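Local coordinates for protein-glutamine gamma-glutamyltransferase 2 (Pagrus major, PDB 1G0D) that probably catalyses the calcium-dependent cross-linking of proteins by joining glutamine side chains to lysine side chains or other primary amines, at residues A[194-199]-A[224-229]; A[54-59]-A[91-96]; A[490-495]-A[561-566]; A[583-588]-A[608-613]. All blocks are in the same frame, centred on the assembly; numbering follows the deposited sequence.

Interaction 1 (A[194-199]-A[224-229])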
loop_
_atom_site.group_PDB
_atom_site.type_symbol
_atom_site.label_atom_id
_atom_site.label_comp_id
_atom_site.label_asym_id
_atom_site.label_seq_id
_atom_site.Cartn_x
_atom_site.Cartn_y
_atom_site.Cartn_z
ATOM N N ASN A 194 -11.803 16.198 5.642
ATOM C CA ASN A 194 -10.765 17.036 6.228
ATOM C C ASN A 194 -9.722 17.478 5.237
ATOM O O ASN A 194 -8.655 17.992 5.614
ATOM C CB ASN A 194 -10.092 16.281 7.365
ATOM C CG ASN A 194 -10.959 16.222 8.578
ATOM O OD1 ASN A 194 -11.044 17.193 9.303
ATOM N ND2 ASN A 194 -11.629 15.099 8.802
ATOM N N SER A 195 -10.017 17.271 3.966
ATOM C CA SER A 195 -9.065 17.658 2.961
ATOM C C SER A 195 -9.210 19.139 2.675
ATOM O O SER A 195 -10.246 19.750 2.922
ATOM C CB SER A 195 -9.253 16.835 1.677
ATOM O OG SER A 195 -10.345 17.282 0.879
ATOM N N PRO A 196 -8.142 19.742 2.166
ATOM C CA PRO A 196 -8.130 21.164 1.830
ATOM C C PRO A 196 -9.345 21.606 1.045
ATOM O O PRO A 196 -9.941 22.655 1.324
ATOM C CB PRO A 196 -6.857 21.319 1.024
ATOM C CG PRO A 196 -5.950 20.257 1.608
ATOM C CD PRO A 196 -6.833 19.106 1.936
ATOM N N ALA A 197 -9.709 20.804 0.058
ATOM C CA ALA A 197 -10.840 21.132 -0.804
ATOM C C ALA A 197 -12.146 21.177 -0.074
ATOM O O ALA A 197 -12.979 22.039 -0.335
ATOM C CB ALA A 197 -10.940 20.133 -1.915
ATOM N N ALA A 198 -12.336 20.221 0.820
ATOM C CA ALA A 198 -13.568 20.133 1.567
ATOM C C ALA A 198 -13.629 21.289 2.561
ATOM O O ALA A 198 -14.715 21.817 2.868
ATOM C CB ALA A 198 -13.639 18.769 2.285
ATOM N N LEU A 199 -12.462 21.699 3.056
ATOM C CA LEU A 199 -12.429 22.786 4.013
ATOM C C LEU A 199 -12.656 24.125 3.294
ATOM O O LEU A 199 -13.458 24.952 3.731
ATOM C CB LEU A 199 -11.107 22.745 4.786
ATOM C CG LEU A 199 -10.935 21.433 5.572
ATOM C CD1 LEU A 199 -9.589 21.386 6.214
ATOM C CD2 LEU A 199 -11.965 21.290 6.649
ATOM N N ASN A 224 -0.256 10.970 3.383
ATOM C CA ASN A 224 0.961 11.474 3.969
ATOM C C ASN A 224 1.298 12.902 3.597
ATOM O O ASN A 224 1.522 13.723 4.463
ATOM C CB ASN A 224 2.135 10.576 3.617
ATOM C CG ASN A 224 3.464 11.151 4.079
ATOM O OD1 ASN A 224 4.431 11.217 3.328
ATOM N ND2 ASN A 224 3.512 11.568 5.328
ATOM N N SER A 225 1.311 13.211 2.312
ATOM C CA SER A 225 1.694 14.547 1.887
ATOM C C SER A 225 1.059 15.709 2.636
ATOM O O SER A 225 1.733 16.728 2.857
ATOM C CB SER A 225 1.470 14.722 0.382
ATOM O OG SER A 225 0.170 15.187 0.123
ATOM N N ASN A 226 -0.217 15.593 3.017
ATOM C CA ASN A 226 -0.869 16.695 3.728
ATOM C C ASN A 226 -0.358 16.726 5.153
ATOM O O ASN A 226 -0.673 15.845 5.963
ATOM C CB ASN A 226 -2.383 16.547 3.703
ATOM C CG ASN A 226 -3.083 17.649 4.462
ATOM O OD1 ASN A 226 -2.773 17.922 5.629
ATOM N ND2 ASN A 226 -4.036 18.296 3.808
ATOM N N GLY A 227 0.434 17.762 5.442
ATOM C CA GLY A 227 1.056 17.926 6.746
ATOM C C GLY A 227 0.242 18.288 7.983
ATOM O O GLY A 227 0.615 17.884 9.097
ATOM N N ASP A 228 -0.847 19.037 7.832
ATOM C CA ASP A 228 -1.600 19.385 9.010
ATOM C C ASP A 228 -2.735 18.421 9.340
ATOM O O ASP A 228 -3.079 18.246 10.512
ATOM C CB ASP A 228 -2.076 20.834 8.938
ATOM C CG ASP A 228 -2.626 21.191 7.612
ATOM O OD1 ASP A 228 -1.867 21.081 6.622
ATOM O OD2 ASP A 228 -3.821 21.581 7.560
ATOM N N ARG A 229 -3.301 17.757 8.338
ATOM C CA ARG A 229 -4.348 16.797 8.637
ATOM C C ARG A 229 -4.141 15.456 7.995
ATOM O O ARG A 229 -4.999 14.608 8.083
ATOM C CB ARG A 229 -5.690 17.336 8.222
ATOM C CG ARG A 229 -6.169 18.475 9.089
ATOM C CD ARG A 229 -7.586 18.921 8.716
ATOM N NE ARG A 229 -7.787 20.333 9.021
ATOM C CZ ARG A 229 -8.876 20.832 9.597
ATOM N NH1 ARG A 229 -9.870 20.029 9.931
ATOM N NH2 ARG A 229 -8.975 22.135 9.845
HETATM O O HOH W 1 -6.440 19.577 5.240
#

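Interaction 2 (A[54-59]-A[91-96])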
loop_
_atom_site.group_PDB
_atom_site.type_symbol
_atom_site.label_atom_id
_atom_site.label_comp_id
_atom_site.label_asym_id
_atom_site.label_seq_id
_atom_site.Cartn_x
_atom_site.Cartn_y
_atom_site.Cartn_z
ATOM N N HIS A 54 -53.319 12.674 -2.132
ATOM C CA HIS A 54 -51.992 12.841 -1.552
ATOM C C HIS A 54 -50.989 11.884 -2.201
ATOM O O HIS A 54 -51.306 10.727 -2.465
ATOM C CB HIS A 54 -52.055 12.572 -0.054
ATOM C CG HIS A 54 -52.674 13.686 0.719
ATOM N ND1 HIS A 54 -53.336 14.729 0.112
ATOM C CD2 HIS A 54 -52.694 13.945 2.046
ATOM C CE1 HIS A 54 -53.738 15.588 1.033
ATOM N NE2 HIS A 54 -53.360 15.135 2.214
ATOM N N HIS A 55 -49.772 12.353 -2.436
ATOM C CA HIS A 55 -48.787 11.500 -3.064
ATOM C C HIS A 55 -47.453 11.609 -2.359
ATOM O O HIS A 55 -47.249 12.531 -1.604
ATOM C CB HIS A 55 -48.661 11.889 -4.539
ATOM C CG HIS A 55 -47.847 13.122 -4.778
ATOM N ND1 HIS A 55 -48.215 14.361 -4.303
ATOM C CD2 HIS A 55 -46.658 13.303 -5.402
ATOM C CE1 HIS A 55 -47.288 15.249 -4.615
ATOM N NE2 HIS A 55 -46.332 14.632 -5.283
ATOM N N LEU A 56 -46.550 10.655 -2.591
ATOM C CA LEU A 56 -45.216 10.694 -1.964
ATOM C C LEU A 56 -44.205 11.487 -2.812
ATOM O O LEU A 56 -44.273 11.519 -4.048
ATOM C CB LEU A 56 -44.648 9.273 -1.702
ATOM C CG LEU A 56 -45.289 8.320 -0.682
ATOM C CD1 LEU A 56 -44.412 7.097 -0.440
ATOM C CD2 LEU A 56 -45.536 9.064 0.592
ATOM N N GLU A 57 -43.264 12.113 -2.104
ATOM C CA GLU A 57 -42.209 12.925 -2.684
ATOM C C GLU A 57 -40.912 12.536 -1.971
ATOM O O GLU A 57 -40.895 12.339 -0.752
ATOM C CB GLU A 57 -42.520 14.391 -2.438
ATOM C CG GLU A 57 -41.906 15.298 -3.427
ATOM C CD GLU A 57 -42.643 15.240 -4.728
ATOM O OE1 GLU A 57 -43.791 15.718 -4.766
ATOM O OE2 GLU A 57 -42.085 14.709 -5.714
ATOM N N LEU A 58 -39.824 12.413 -2.719
ATOM C CA LEU A 58 -38.547 12.027 -2.101
ATOM C C LEU A 58 -37.406 12.983 -2.419
ATOM O O LEU A 58 -37.131 13.269 -3.586
ATOM C CB LEU A 58 -38.129 10.617 -2.555
ATOM C CG LEU A 58 -38.490 9.426 -1.660
ATOM C CD1 LEU A 58 -39.997 9.309 -1.639
ATOM C CD2 LEU A 58 -37.853 8.132 -2.161
ATOM N N VAL A 59 -36.743 13.479 -1.383
ATOM C CA VAL A 59 -35.599 14.339 -1.617
ATOM C C VAL A 59 -34.414 13.917 -0.761
ATOM O O VAL A 59 -34.557 13.589 0.417
ATOM C CB VAL A 59 -35.952 15.831 -1.429
ATOM C CG1 VAL A 59 -37.168 15.955 -0.609
ATOM C CG2 VAL A 59 -34.782 16.592 -0.848
ATOM N N ASP A 91 -49.747 -3.177 4.690
ATOM C CA ASP A 91 -49.958 -1.962 5.436
ATOM C C ASP A 91 -48.710 -1.080 5.359
ATOM O O ASP A 91 -48.565 -0.131 6.129
ATOM C CB ASP A 91 -50.385 -2.263 6.892
ATOM C CG ASP A 91 -49.575 -3.379 7.545
ATOM O OD1 ASP A 91 -48.858 -4.135 6.820
ATOM O OD2 ASP A 91 -49.667 -3.493 8.797
ATOM N N GLU A 92 -47.818 -1.397 4.416
ATOM C CA GLU A 92 -46.608 -0.617 4.173
ATOM C C GLU A 92 -46.370 -0.303 2.676
ATOM O O GLU A 92 -46.920 -0.949 1.791
ATOM C CB GLU A 92 -45.406 -1.328 4.777
ATOM C CG GLU A 92 -45.262 -2.783 4.469
ATOM C CD GLU A 92 -44.534 -3.527 5.588
ATOM O OE1 GLU A 92 -43.291 -3.642 5.564
ATOM O OE2 GLU A 92 -45.215 -4.003 6.511
ATOM N N ILE A 93 -45.592 0.731 2.389
ATOM C CA ILE A 93 -45.303 1.084 1.000
ATOM C C ILE A 93 -43.823 0.732 0.702
ATOM O O ILE A 93 -42.920 1.186 1.392
ATOM C CB ILE A 93 -45.533 2.591 0.752
ATOM C CG1 ILE A 93 -46.969 2.946 1.039
ATOM C CG2 ILE A 93 -45.284 2.940 -0.688
ATOM C CD1 ILE A 93 -47.272 4.427 0.862
ATOM N N LEU A 94 -43.611 -0.096 -0.319
ATOM C CA LEU A 94 -42.279 -0.539 -0.752
ATOM C C LEU A 94 -41.739 0.519 -1.703
ATOM O O LEU A 94 -42.312 0.768 -2.767
ATOM C CB LEU A 94 -42.374 -1.875 -1.484
ATOM C CG LEU A 94 -41.282 -2.966 -1.381
ATOM C CD1 LEU A 94 -40.933 -3.228 -2.810
ATOM C CD2 LEU A 94 -40.005 -2.629 -0.569
ATOM N N LEU A 95 -40.619 1.124 -1.324
ATOM C CA LEU A 95 -40.026 2.174 -2.113
ATOM C C LEU A 95 -38.687 1.679 -2.609
ATOM O O LEU A 95 -37.790 1.461 -1.821
ATOM C CB LEU A 95 -39.814 3.389 -1.224
ATOM C CG LEU A 95 -40.677 4.662 -1.156
ATOM C CD1 LEU A 95 -42.013 4.601 -1.925
ATOM C CD2 LEU A 95 -40.905 4.906 0.303
ATOM N N THR A 96 -38.553 1.473 -3.912
ATOM C CA THR A 96 -37.281 1.024 -4.471
ATOM C C THR A 96 -36.566 2.231 -5.044
ATOM O O THR A 96 -37.039 2.814 -6.013
ATOM C CB THR A 96 -37.494 0.035 -5.591
ATOM O OG1 THR A 96 -38.282 -1.051 -5.102
ATOM C CG2 THR A 96 -36.167 -0.479 -6.084
#

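Interaction 3 (A[490-495]-A[561-566])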
loop_
_atom_site.group_PDB
_atom_site.type_symbol
_atom_site.label_atom_id
_atom_site.label_comp_id
_atom_site.label_asym_id
_atom_site.label_seq_id
_atom_site.Cartn_x
_atom_site.Cartn_y
_atom_site.Cartn_z
ATOM N N VAL A 490 30.675 -13.564 2.952
ATOM C CA VAL A 490 30.046 -13.149 1.702
ATOM C C VAL A 490 31.134 -13.354 0.658
ATOM O O VAL A 490 32.214 -12.795 0.788
ATOM C CB VAL A 490 29.702 -11.624 1.691
ATOM C CG1 VAL A 490 29.257 -11.223 0.315
ATOM C CG2 VAL A 490 28.620 -11.307 2.709
ATOM N N ILE A 491 30.884 -14.148 -0.371
ATOM C CA ILE A 491 31.912 -14.307 -1.386
ATOM C C ILE A 491 31.747 -13.320 -2.525
ATOM O O ILE A 491 30.626 -12.999 -2.934
ATOM C CB ILE A 491 31.919 -15.705 -1.980
ATOM C CG1 ILE A 491 32.138 -16.703 -0.875
ATOM C CG2 ILE A 491 33.023 -15.846 -2.986
ATOM C CD1 ILE A 491 30.854 -17.234 -0.426
ATOM N N VAL A 492 32.881 -12.816 -3.002
ATOM C CA VAL A 492 32.935 -11.898 -4.125
ATOM C C VAL A 492 33.729 -12.712 -5.139
ATOM O O VAL A 492 34.911 -12.955 -4.944
ATOM C CB VAL A 492 33.716 -10.591 -3.762
ATOM C CG1 VAL A 492 33.860 -9.698 -4.983
ATOM C CG2 VAL A 492 32.969 -9.834 -2.684
ATOM N N GLU A 493 33.078 -13.159 -6.214
ATOM C CA GLU A 493 33.762 -13.959 -7.191
ATOM C C GLU A 493 33.962 -13.252 -8.502
ATOM O O GLU A 493 33.041 -12.685 -9.063
ATOM C CB GLU A 493 32.995 -15.251 -7.407
ATOM C CG GLU A 493 33.406 -16.000 -8.654
ATOM C CD GLU A 493 32.687 -17.328 -8.815
ATOM O OE1 GLU A 493 33.267 -18.366 -8.417
ATOM O OE2 GLU A 493 31.547 -17.327 -9.346
ATOM N N VAL A 494 35.199 -13.285 -8.982
ATOM C CA VAL A 494 35.588 -12.682 -10.251
ATOM C C VAL A 494 35.753 -13.839 -11.233
ATOM O O VAL A 494 36.574 -14.710 -11.008
ATOM C CB VAL A 494 36.959 -11.970 -10.120
ATOM C CG1 VAL A 494 37.298 -11.320 -11.433
ATOM C CG2 VAL A 494 36.948 -10.965 -8.957
ATOM N N LYS A 495 34.978 -13.873 -12.304
ATOM C CA LYS A 495 35.101 -14.974 -13.253
ATOM C C LYS A 495 35.752 -14.478 -14.499
ATOM O O LYS A 495 35.210 -13.634 -15.189
ATOM C CB LYS A 495 33.726 -15.559 -13.662
ATOM C CG LYS A 495 33.178 -16.739 -12.806
ATOM C CD LYS A 495 31.644 -16.670 -12.556
ATOM C CE LYS A 495 31.136 -15.210 -12.271
ATOM N NZ LYS A 495 31.131 -14.734 -10.842
ATOM N N VAL A 561 26.789 -4.599 0.136
ATOM C CA VAL A 561 28.152 -4.974 -0.220
ATOM C C VAL A 561 28.405 -4.524 -1.648
ATOM O O VAL A 561 27.532 -4.679 -2.500
ATOM C CB VAL A 561 28.341 -6.489 -0.146
ATOM C CG1 VAL A 561 29.761 -6.868 -0.556
ATOM C CG2 VAL A 561 28.038 -6.965 1.264
ATOM N N LYS A 562 29.572 -3.935 -1.902
ATOM C CA LYS A 562 29.945 -3.466 -3.246
ATOM C C LYS A 562 31.308 -3.997 -3.658
ATOM O O LYS A 562 32.180 -4.208 -2.836
ATOM C CB LYS A 562 29.988 -1.944 -3.298
ATOM C CG LYS A 562 28.712 -1.296 -2.833
ATOM C CD LYS A 562 28.802 0.217 -2.995
ATOM C CE LYS A 562 27.511 0.915 -2.624
ATOM N NZ LYS A 562 27.537 2.306 -3.132
ATOM N N ALA A 563 31.507 -4.226 -4.933
ATOM C CA ALA A 563 32.801 -4.730 -5.334
ATOM C C ALA A 563 33.155 -3.997 -6.600
ATOM O O ALA A 563 32.301 -3.784 -7.458
ATOM C CB ALA A 563 32.744 -6.232 -5.579
ATOM N N LEU A 564 34.405 -3.565 -6.688
ATOM C CA LEU A 564 34.894 -2.843 -7.862
ATOM C C LEU A 564 36.004 -3.719 -8.392
ATOM O O LEU A 564 36.773 -4.285 -7.622
ATOM C CB LEU A 564 35.476 -1.494 -7.446
ATOM C CG LEU A 564 35.333 -0.251 -8.310
ATOM C CD1 LEU A 564 36.648 0.032 -8.961
ATOM C CD2 LEU A 564 34.224 -0.408 -9.321
ATOM N N LEU A 565 36.096 -3.857 -9.697
ATOM C CA LEU A 565 37.145 -4.682 -10.263
ATOM C C LEU A 565 37.766 -3.808 -11.305
ATOM O O LEU A 565 37.215 -3.703 -12.387
ATOM C CB LEU A 565 36.542 -5.901 -10.949
ATOM C CG LEU A 565 37.190 -7.284 -10.972
ATOM C CD1 LEU A 565 37.653 -7.593 -12.372
ATOM C CD2 LEU A 565 38.325 -7.347 -10.004
ATOM N N ASP A 566 38.869 -3.137 -11.008
ATOM C CA ASP A 566 39.418 -2.345 -12.075
ATOM C C ASP A 566 40.095 -3.283 -13.029
ATOM O O ASP A 566 41.199 -3.797 -12.802
ATOM C CB ASP A 566 40.366 -1.272 -11.607
ATOM C CG ASP A 566 40.189 -0.003 -12.410
ATOM O OD1 ASP A 566 40.171 1.098 -11.801
ATOM O OD2 ASP A 566 40.045 -0.126 -13.657
#

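Interaction 4 (A[583-588]-A[608-613])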
loop_
_atom_site.group_PDB
_atom_site.type_symbol
_atom_site.label_atom_id
_atom_site.label_comp_id
_atom_site.label_asym_id
_atom_site.label_seq_id
_atom_site.Cartn_x
_atom_site.Cartn_y
_atom_site.Cartn_z
ATOM N N SER A 583 18.127 -11.918 8.360
ATOM C CA SER A 583 16.825 -12.364 8.891
ATOM C C SER A 583 16.570 -12.322 10.383
ATOM O O SER A 583 17.497 -12.399 11.167
ATOM C CB SER A 583 16.500 -13.795 8.406
ATOM O OG SER A 583 17.614 -14.670 8.349
ATOM N N THR A 584 15.299 -12.196 10.769
ATOM C CA THR A 584 14.913 -12.215 12.179
ATOM C C THR A 584 14.165 -13.540 12.362
ATOM O O THR A 584 13.656 -14.113 11.395
ATOM C CB THR A 584 14.005 -11.043 12.569
ATOM O OG1 THR A 584 13.044 -10.818 11.533
ATOM C CG2 THR A 584 14.833 -9.773 12.782
ATOM N N PRO A 585 14.089 -14.054 13.594
ATOM C CA PRO A 585 13.373 -15.328 13.698
ATOM C C PRO A 585 11.923 -15.173 13.305
ATOM O O PRO A 585 11.381 -14.073 13.393
ATOM C CB PRO A 585 13.546 -15.731 15.164
ATOM C CG PRO A 585 13.870 -14.448 15.900
ATOM C CD PRO A 585 14.566 -13.558 14.899
ATOM N N GLU A 586 11.312 -16.271 12.856
ATOM C CA GLU A 586 9.912 -16.274 12.464
ATOM C C GLU A 586 8.982 -16.807 13.544
ATOM O O GLU A 586 9.038 -17.982 13.896
ATOM C CB GLU A 586 9.692 -17.089 11.215
ATOM C CG GLU A 586 8.375 -16.702 10.589
ATOM C CD GLU A 586 7.811 -17.752 9.665
ATOM O OE1 GLU A 586 8.622 -18.531 9.086
ATOM O OE2 GLU A 586 6.554 -17.778 9.523
ATOM N N LEU A 587 8.101 -15.940 14.029
ATOM C CA LEU A 587 7.173 -16.298 15.093
ATOM C C LEU A 587 6.345 -17.521 14.752
ATOM O O LEU A 587 5.940 -17.703 13.608
ATOM C CB LEU A 587 6.231 -15.113 15.430
ATOM C CG LEU A 587 6.860 -13.762 15.840
ATOM C CD1 LEU A 587 5.793 -12.758 16.346
ATOM C CD2 LEU A 587 7.895 -14.029 16.924
ATOM N N LEU A 588 6.121 -18.357 15.768
ATOM C CA LEU A 588 5.298 -19.558 15.677
ATOM C C LEU A 588 3.979 -19.141 16.258
ATOM O O LEU A 588 3.832 -18.981 17.490
ATOM C CB LEU A 588 5.849 -20.666 16.543
ATOM C CG LEU A 588 5.605 -22.103 16.101
ATOM C CD1 LEU A 588 5.369 -22.917 17.320
ATOM C CD2 LEU A 588 4.449 -22.193 15.174
ATOM N N THR A 608 12.628 -18.133 19.687
ATOM C CA THR A 608 13.865 -18.275 20.436
ATOM C C THR A 608 14.818 -17.138 20.133
ATOM O O THR A 608 15.151 -16.900 18.991
ATOM C CB THR A 608 14.586 -19.599 20.087
ATOM O OG1 THR A 608 13.861 -20.709 20.630
ATOM C CG2 THR A 608 15.977 -19.607 20.677
ATOM N N ASN A 609 15.253 -16.436 21.165
ATOM C CA ASN A 609 16.207 -15.351 21.012
ATOM C C ASN A 609 17.455 -15.822 20.235
ATOM O O ASN A 609 18.197 -16.667 20.708
ATOM C CB ASN A 609 16.617 -14.885 22.398
ATOM C CG ASN A 609 17.527 -13.699 22.365
ATOM O OD1 ASN A 609 17.876 -13.206 21.296
ATOM N ND2 ASN A 609 17.923 -13.226 23.547
ATOM N N PRO A 610 17.681 -15.304 19.019
ATOM C CA PRO A 610 18.858 -15.712 18.236
ATOM C C PRO A 610 20.069 -14.834 18.623
ATOM O O PRO A 610 21.196 -15.011 18.137
ATOM C CB PRO A 610 18.428 -15.446 16.801
ATOM C CG PRO A 610 17.622 -14.214 16.928
ATOM C CD PRO A 610 16.879 -14.320 18.276
ATOM N N LEU A 611 19.801 -13.871 19.497
ATOM C CA LEU A 611 20.804 -12.945 19.972
ATOM C C LEU A 611 21.457 -13.422 21.273
ATOM O O LEU A 611 20.791 -13.864 22.207
ATOM C CB LEU A 611 20.152 -11.582 20.195
ATOM C CG LEU A 611 20.381 -10.507 19.150
ATOM C CD1 LEU A 611 20.156 -11.047 17.780
ATOM C CD2 LEU A 611 19.482 -9.340 19.476
ATOM N N PRO A 612 22.784 -13.343 21.338
ATOM C CA PRO A 612 23.481 -13.765 22.549
ATOM C C PRO A 612 23.415 -12.595 23.538
ATOM O O PRO A 612 24.335 -12.350 24.309
ATOM C CB PRO A 612 24.896 -14.039 22.058
ATOM C CG PRO A 612 25.070 -13.070 20.902
ATOM C CD PRO A 612 23.708 -12.855 20.298
ATOM N N VAL A 613 22.301 -11.874 23.500
ATOM C CA VAL A 613 22.084 -10.725 24.360
ATOM C C VAL A 613 20.676 -10.844 24.874
ATOM O O VAL A 613 19.833 -11.430 24.224
ATOM C CB VAL A 613 22.112 -9.402 23.562
ATOM C CG1 VAL A 613 22.593 -8.281 24.436
ATOM C CG2 VAL A 613 22.983 -9.535 22.336
#

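Interaction 1 (A[194-199]-A[224-229])
At the N-terminal end of helix 196-200, in the helical part of the transglutaminase core, N194, P196 and L199 meet N226 and R229 of an Asx motif in the loop after helix 212-223. The motif is closed by the backbone N of R229, which donates to N226 OD1 over 2.8 Å. From this turn the R229 side chain, extended from CG to NE, runs across that of N194 at about a right angle. R229 NH1 then donates to N194 OD1 over 3.1 Å, on a lone pair in the carbonyl plane, but the bond is bent (143° at the hydrogen). ND2 of the same amide is held by E190 O, so both the O and the N of the N194 amide have a partner. L199 sets CD1 over the centre of the guanidinium face, 3.5 Å from R229 CZ; a methyl suits this flat surface while leaving the edge for the amide. With an alanine here instead of R229, N194 OD1 would probably be left without this donor and L199 CD1 without the surface it rests on. N226 ND2 lies against the P196 ring, 3.5 Å from P196 CD, and donates to a water that in turn donates to N194 O. Nearby, S195 takes the N-cap position of helix 196-200, P196 leans on M222 of helix 212-223, and R229 O accepts from W259 NE1 of helix 253-261.

Interaction 2 (A[54-59]-A[91-96])
L56 makes the apolar contact with I93 and L95 through a single methyl, CD1. It meets I93 CD1 tip to tip at 4.1 Å and L95 CD1 at 3.8 Å, the two leucine side chains crossing obliquely. L56 CG lies anti to its carbonyl carbon (chi1 -67°), and I93 CG1 takes the same position (chi1 -60°), from which each branch is carried across to the other strand. Branched aliphatic side chains suit the space between two sheets: L56 and L95 are buried, while I93 sits nearer the margin. The contact joins the two sheets of the N-terminal beta-sandwich: strand 55-62 belongs to the sheet with 106-115, and strand 92-98 to the one between 40-46 and 83-88. Q86 of strand 83-88 touches all three side chains.

The polar interactions lie to the side of this apolar contact. On strand 55-62, H55 NE2 donates to E57 OE1 over 2.8 Å, a bent bond (133° at the hydrogen) that arrives from above the carboxylate plane. E57 OE2 forms a salt bridge with K74 NZ, which also bonds to L56 O. On the other strand, T96 OG1 is hydrogen-bonded to S41 OG.

Interaction 3 (A[490-495]-A[561-566])
V490 begins the row of contacts, its CG1 lying 4.5 Å from V561 CG1, a loose touch between two beta-branched side chains. The same valine also packs on I477 and I580, both assigned to the GTP site by similarity, so this end of the interface probably lies behind the wall of the nucleotide pocket. Backbone bonds between I491 and K478 hold strand 488-496 to strand 473-479.

V492 is the next to point across. Its CG1 stands anti to the backbone N (chi1 175°) and reaches A563 CB at 3.7 Å; the small alanine suits the place where the backbones come nearest, with V492 and A563 CA atoms 7.3 Å apart. The contact is face-to-face packing in a beta-sandwich, in the first of the two C-terminal beta domains of the transglutaminases. Strand 488-496 lies between 473-479 and 536-544, while strand 558-566 lies between 502-513 and 573-581 in the opposing sheet. The two segments run roughly parallel, with axes 9.0 Å apart and crossing at -24°.

E493 points the other way, and its OE2 forms salt bridges with K495 NZ, at 3.0 Å, and with K478 NZ. V494 returns to the interface and grips L565 with both methyls: V494 CG1 lies 3.9 Å from L565 CD1, and V494 CG2 lies 4.0 Å from L565 CD2. The CA atoms of V494 and L565 stand farther apart than those of V492 and A563, and the longer leucine spans the distance. L475 of strand 473-479 touches both residues. K495 folds back to its salt bridge with E493, adding a weak bond to the backbone O of E493.

Interaction 4 (A[583-588]-A[608-613])
In the C-terminal Ig-like domain, P585 lies against P610, which occupies the bend of an Asx turn just after strand 601-608. The two rings cross at about a right angle, meeting through their CG and CD atoms: P585 CD is 3.7 Å from P610 CG, and P585 CG is 3.8 Å from P610 CD. P585 CG also comes to 4.1 Å from T608 O, so the one ring spans both the strand end and the turn. Two prolines suit such a surface contact, since each is a compact rigid ring that packs without losing side-chain rotation. Replacing P585 by a glycine would probably open a gap beside the P610 ring and leave the linking loop freer to bend.

The turn that presents P610 is built by N609. With CG anti to the backbone N (chi1 -176°), its amide lies over the turn, and OD1 accepts from L611 N over 2.7 Å, the donor standing above the carbonyl plane. Its ND2 donates to V613 O over 2.7 Å, fairly straight at 156°, and also bonds to A640 O. A proline fits well between N609 and L611, because its missing N-H is not needed there.

Among the neighbouring strands, P585 packs on F607 of strand 601-608, L587 reaches V605 and F607 there and V673 of strand 673-682, and S583 OG bonds to P482 O in the preceding domain.

How the interactions relate
The four contacts follow one another along the chain and none touches another. Interaction 2 lies far out in the N-terminal sandwich, with its centre about 79 Å from that of interaction 3, on the opposite side of the chain's centre. Interaction 1 lies between them in the core that also carries the catalytic C272, H332 and D355, yet away from the annotated sites. Interactions 3 and 4 form the closest pair, with centres about 30 Å apart and nearest atoms about 12 Å. Interaction 3 borders the probable GTP site, with V490 about 3 Å from I477 and I580, side chain to side chain; interaction 4 is farther off, the P610 side chain about 11 Å from that of P482.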